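Local coordinates for protein translation elongation factor 1A (Methanosarcina mazei, PDB 3WND) that probably acts as a SelB- and EF-Tu-like translation elongation factor that binds GDP and, in its GTP-bound form, cysteinyl-tRNA(Cys), at residues Ser300-Leu308 against Asp350-Asp358. Residues are numbered along the deposited sequence; the frame is centred on the assembly and turned at random.
Sequences SVLHLFVGL and DRFLLANLD
Val306 covers one face of the Phe352 ring, with CG2 3.6 Å from the ring centroid in a CH-pi contact. At the ring edge, near its plane, Leu304 CD1 comes within 3.6 Å of Phe352 CD1. These residues sit on antiparallel strands 301-306 and 352-355 of the C-terminal beta-barrel domain. The His303 ring carries Leu357 CD1, from just after the second strand, over one face, offset toward the rim. Phe305 CE2 lies at the edge of that imidazole. The Phe305 ring itself receives Leu353 O and Ala355 CB at its edge. Leu304, Val306, Phe352 and Leu354 share one face of the sheet; Leu304, Phe352 and Leu354 touch strand 282-289. On the other face are His303, Phe305, Leu353 and Ala355, and helix 74-83 covers Phe305 and Leu353.

Val306 reaches the ring because CG2 stands anti to the backbone N (CG1 at chi1 65°), and CG2 also touches Asp350 CB. An alanine in place of Phe352 removes the ring, which would probably open a gap beside Leu304 and leave Val306 CG2 without its CH-pi partner. The polar end of Asp350 turns to Arg194 in a salt bridge. His303 NE2 is hydrogen-bonded to a citrate, probably from the crystallisation liquor.

Four backbone bonds join the strands. His303 and Ala355 bond both ways, and Phe305 N to Leu353 O is 2.8 Å and nearly straight at 173°. The return bond runs from Leu353 N to Phe305 O. One water accepts from Gly307 N at 2.8 Å and donates to Arg351 O at 2.7 Å.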
loop_
_atom_site.group_PDB
_atom_site.type_symbol
_atom_site.label_atom_id
_atom_site.label_comp_id
_atom_site.label_asym_id
_atom_site.label_seq_id
_atom_site.Cartn_x
_atom_site.Cartn_y
_atom_site.Cartn_z
ATOM N N SER A 300 -7.744 -5.219 25.813
ATOM C CA SER A 300 -6.625 -5.823 25.084
ATOM C C SER A 300 -5.962 -4.860 24.077
ATOM O O SER A 300 -6.523 -3.758 23.739
ATOM C CB SER A 300 -7.081 -7.053 24.311
ATOM O OG SER A 300 -7.826 -6.628 23.155
ATOM N N VAL A 301 -4.808 -5.312 23.575
ATOM C CA VAL A 301 -3.848 -4.534 22.768
ATOM C C VAL A 301 -3.924 -4.893 21.293
ATOM O O VAL A 301 -3.885 -6.096 20.904
ATOM C CB VAL A 301 -2.406 -4.717 23.294
ATOM C CG1 VAL A 301 -1.433 -3.902 22.467
ATOM C CG2 VAL A 301 -2.329 -4.322 24.794
ATOM N N LEU A 302 -4.046 -3.874 20.452
ATOM C CA LEU A 302 -4.055 -4.149 18.984
ATOM C C LEU A 302 -3.079 -3.166 18.351
ATOM O O LEU A 302 -2.550 -2.275 19.065
ATOM C CB LEU A 302 -5.457 -4.067 18.358
ATOM C CG LEU A 302 -6.460 -5.143 18.776
ATOM C CD1 LEU A 302 -7.862 -4.733 18.348
ATOM C CD2 LEU A 302 -6.118 -6.561 18.301
ATOM N N HIS A 303 -2.772 -3.350 17.071
ATOM C CA HIS A 303 -2.003 -2.372 16.354
ATOM C C HIS A 303 -2.880 -1.844 15.274
ATOM O O HIS A 303 -3.593 -2.609 14.595
ATOM C CB HIS A 303 -0.750 -2.995 15.730
ATOM C CG HIS A 303 0.418 -2.107 15.784
ATOM N ND1 HIS A 303 1.093 -1.800 16.961
ATOM C CD2 HIS A 303 1.122 -1.473 14.729
ATOM C CE1 HIS A 303 2.079 -0.933 16.662
ATOM N NE2 HIS A 303 2.146 -0.795 15.291
ATOM N N LEU A 304 -2.914 -0.515 15.123
ATOM C CA LEU A 304 -3.822 0.108 14.173
ATOM C C LEU A 304 -3.033 0.703 12.996
ATOM O O LEU A 304 -1.988 1.384 13.177
ATOM C CB LEU A 304 -4.621 1.230 14.888
ATOM C CG LEU A 304 -5.599 2.103 14.078
ATOM C CD1 LEU A 304 -6.700 2.623 14.985
ATOM C CD2 LEU A 304 -4.843 3.285 13.420
ATOM N N PHE A 305 -3.508 0.427 11.803
ATOM C CA PHE A 305 -2.950 1.050 10.584
ATOM C C PHE A 305 -4.040 1.834 9.865
ATOM O O PHE A 305 -5.137 1.352 9.645
ATOM C CB PHE A 305 -2.579 -0.095 9.613
ATOM C CG PHE A 305 -1.491 -0.984 10.133
ATOM C CD1 PHE A 305 -0.174 -0.768 9.801
ATOM C CD2 PHE A 305 -1.809 -1.989 11.052
ATOM C CE1 PHE A 305 0.838 -1.575 10.389
ATOM C CE2 PHE A 305 -0.809 -2.818 11.593
ATOM C CZ PHE A 305 0.486 -2.610 11.291
ATOM N N VAL A 306 -3.738 3.101 9.531
ATOM C CA VAL A 306 -4.646 3.894 8.725
ATOM C C VAL A 306 -3.751 4.758 7.877
ATOM O O VAL A 306 -2.789 5.349 8.361
ATOM C CB VAL A 306 -5.700 4.679 9.547
ATOM C CG1 VAL A 306 -5.025 5.741 10.411
ATOM C CG2 VAL A 306 -6.790 5.298 8.628
ATOM N N GLY A 307 -4.047 4.820 6.565
ATOM C CA GLY A 307 -3.128 5.507 5.662
ATOM C C GLY A 307 -1.727 4.880 5.790
ATOM O O GLY A 307 -1.586 3.633 5.717
ATOM N N LEU A 308 -0.703 5.738 6.009
ATOM C CA LEU A 308 0.659 5.226 6.171
ATOM C C LEU A 308 1.100 5.354 7.635
ATOM O O LEU A 308 2.311 5.434 7.942
ATOM C CB LEU A 308 1.619 5.956 5.212
ATOM C CG LEU A 308 1.139 6.000 3.757
ATOM C CD1 LEU A 308 2.256 6.665 2.981
ATOM C CD2 LEU A 308 0.855 4.603 3.155
ATOM N N ASP A 350 -10.905 6.498 4.715
ATOM C CA ASP A 350 -9.667 5.734 4.927
ATOM C C ASP A 350 -9.965 4.459 5.697
ATOM O O ASP A 350 -10.556 4.481 6.757
ATOM C CB ASP A 350 -8.611 6.535 5.722
ATOM C CG ASP A 350 -8.048 7.691 4.978
ATOM O OD1 ASP A 350 -8.024 7.730 3.765
ATOM O OD2 ASP A 350 -7.572 8.604 5.676
ATOM N N ARG A 351 -9.583 3.323 5.074
ATOM C CA ARG A 351 -9.812 2.016 5.705
ATOM C C ARG A 351 -8.761 1.843 6.832
ATOM O O ARG A 351 -7.548 2.084 6.644
ATOM C CB ARG A 351 -9.755 0.846 4.688
ATOM C CG ARG A 351 -10.040 -0.471 5.331
ATOM C CD ARG A 351 -9.841 -1.626 4.344
ATOM N NE ARG A 351 -10.714 -1.421 3.218
ATOM C CZ ARG A 351 -11.733 -2.183 2.809
ATOM N NH1 ARG A 351 -12.004 -3.352 3.335
ATOM N NH2 ARG A 351 -12.473 -1.753 1.785
ATOM N N PHE A 352 -9.243 1.438 7.997
ATOM C CA PHE A 352 -8.330 1.105 9.122
ATOM C C PHE A 352 -8.138 -0.443 9.088
ATOM O O PHE A 352 -9.052 -1.204 8.844
ATOM C CB PHE A 352 -9.015 1.403 10.452
ATOM C CG PHE A 352 -9.070 2.886 10.803
ATOM C CD1 PHE A 352 -8.249 3.392 11.795
ATOM C CD2 PHE A 352 -9.996 3.745 10.168
ATOM C CE1 PHE A 352 -8.341 4.738 12.178
ATOM C CE2 PHE A 352 -10.023 5.098 10.479
ATOM C CZ PHE A 352 -9.230 5.591 11.545
ATOM N N LEU A 353 -6.926 -0.869 9.387
ATOM C CA LEU A 353 -6.641 -2.278 9.629
ATOM C C LEU A 353 -6.188 -2.430 11.087
ATOM O O LEU A 353 -5.513 -1.558 11.637
ATOM C CB LEU A 353 -5.485 -2.751 8.813
ATOM C CG LEU A 353 -5.718 -2.971 7.363
ATOM C CD1 LEU A 353 -4.431 -3.642 6.728
ATOM C CD2 LEU A 353 -6.988 -3.761 7.010
ATOM N N LEU A 354 -6.629 -3.507 11.733
ATOM C CA LEU A 354 -6.170 -3.793 13.099
ATOM C C LEU A 354 -5.441 -5.128 13.090
ATOM O O LEU A 354 -5.885 -6.080 12.433
ATOM C CB LEU A 354 -7.416 -3.994 13.984
ATOM C CG LEU A 354 -8.274 -2.698 14.056
ATOM C CD1 LEU A 354 -9.562 -2.931 14.854
ATOM C CD2 LEU A 354 -7.480 -1.510 14.632
ATOM N N ALA A 355 -4.367 -5.162 13.864
ATOM C CA ALA A 355 -3.512 -6.349 13.921
ATOM C C ALA A 355 -3.237 -6.712 15.367
ATOM O O ALA A 355 -3.363 -5.849 16.268
ATOM C CB ALA A 355 -2.197 -6.128 13.131
ATOM N N ASN A 356 -2.829 -7.978 15.576
ATOM C CA ASN A 356 -2.254 -8.420 16.847
ATOM C C ASN A 356 -0.884 -8.951 16.551
ATOM O O ASN A 356 -0.731 -9.963 15.905
ATOM C CB ASN A 356 -3.155 -9.495 17.547
ATOM C CG ASN A 356 -2.588 -9.940 18.887
ATOM O OD1 ASN A 356 -1.367 -9.826 19.145
ATOM N ND2 ASN A 356 -3.415 -10.533 19.707
ATOM N N LEU A 357 0.114 -8.153 16.873
ATOM C CA LEU A 357 1.464 -8.440 16.429
ATOM C C LEU A 357 2.018 -9.678 17.025
ATOM O O LEU A 357 3.080 -10.113 16.566
ATOM C CB LEU A 357 2.418 -7.283 16.718
ATOM C CG LEU A 357 2.059 -5.898 16.192
ATOM C CD1 LEU A 357 2.979 -4.817 16.631
ATOM C CD2 LEU A 357 2.060 -5.922 14.679
ATOM N N ASP A 358 1.349 -10.226 18.065
ATOM C CA ASP A 358 1.870 -11.419 18.739
ATOM C C ASP A 358 1.322 -12.699 18.188
ATOM O O ASP A 358 1.789 -13.806 18.596
ATOM C CB ASP A 358 1.525 -11.315 20.253
ATOM C CG ASP A 358 2.259 -10.209 20.911
ATOM O OD1 ASP A 358 3.398 -9.792 20.548
ATOM O OD2 ASP A 358 1.640 -9.761 21.826
HETATM O O HOH W 1 -6.139 3.734 4.999
#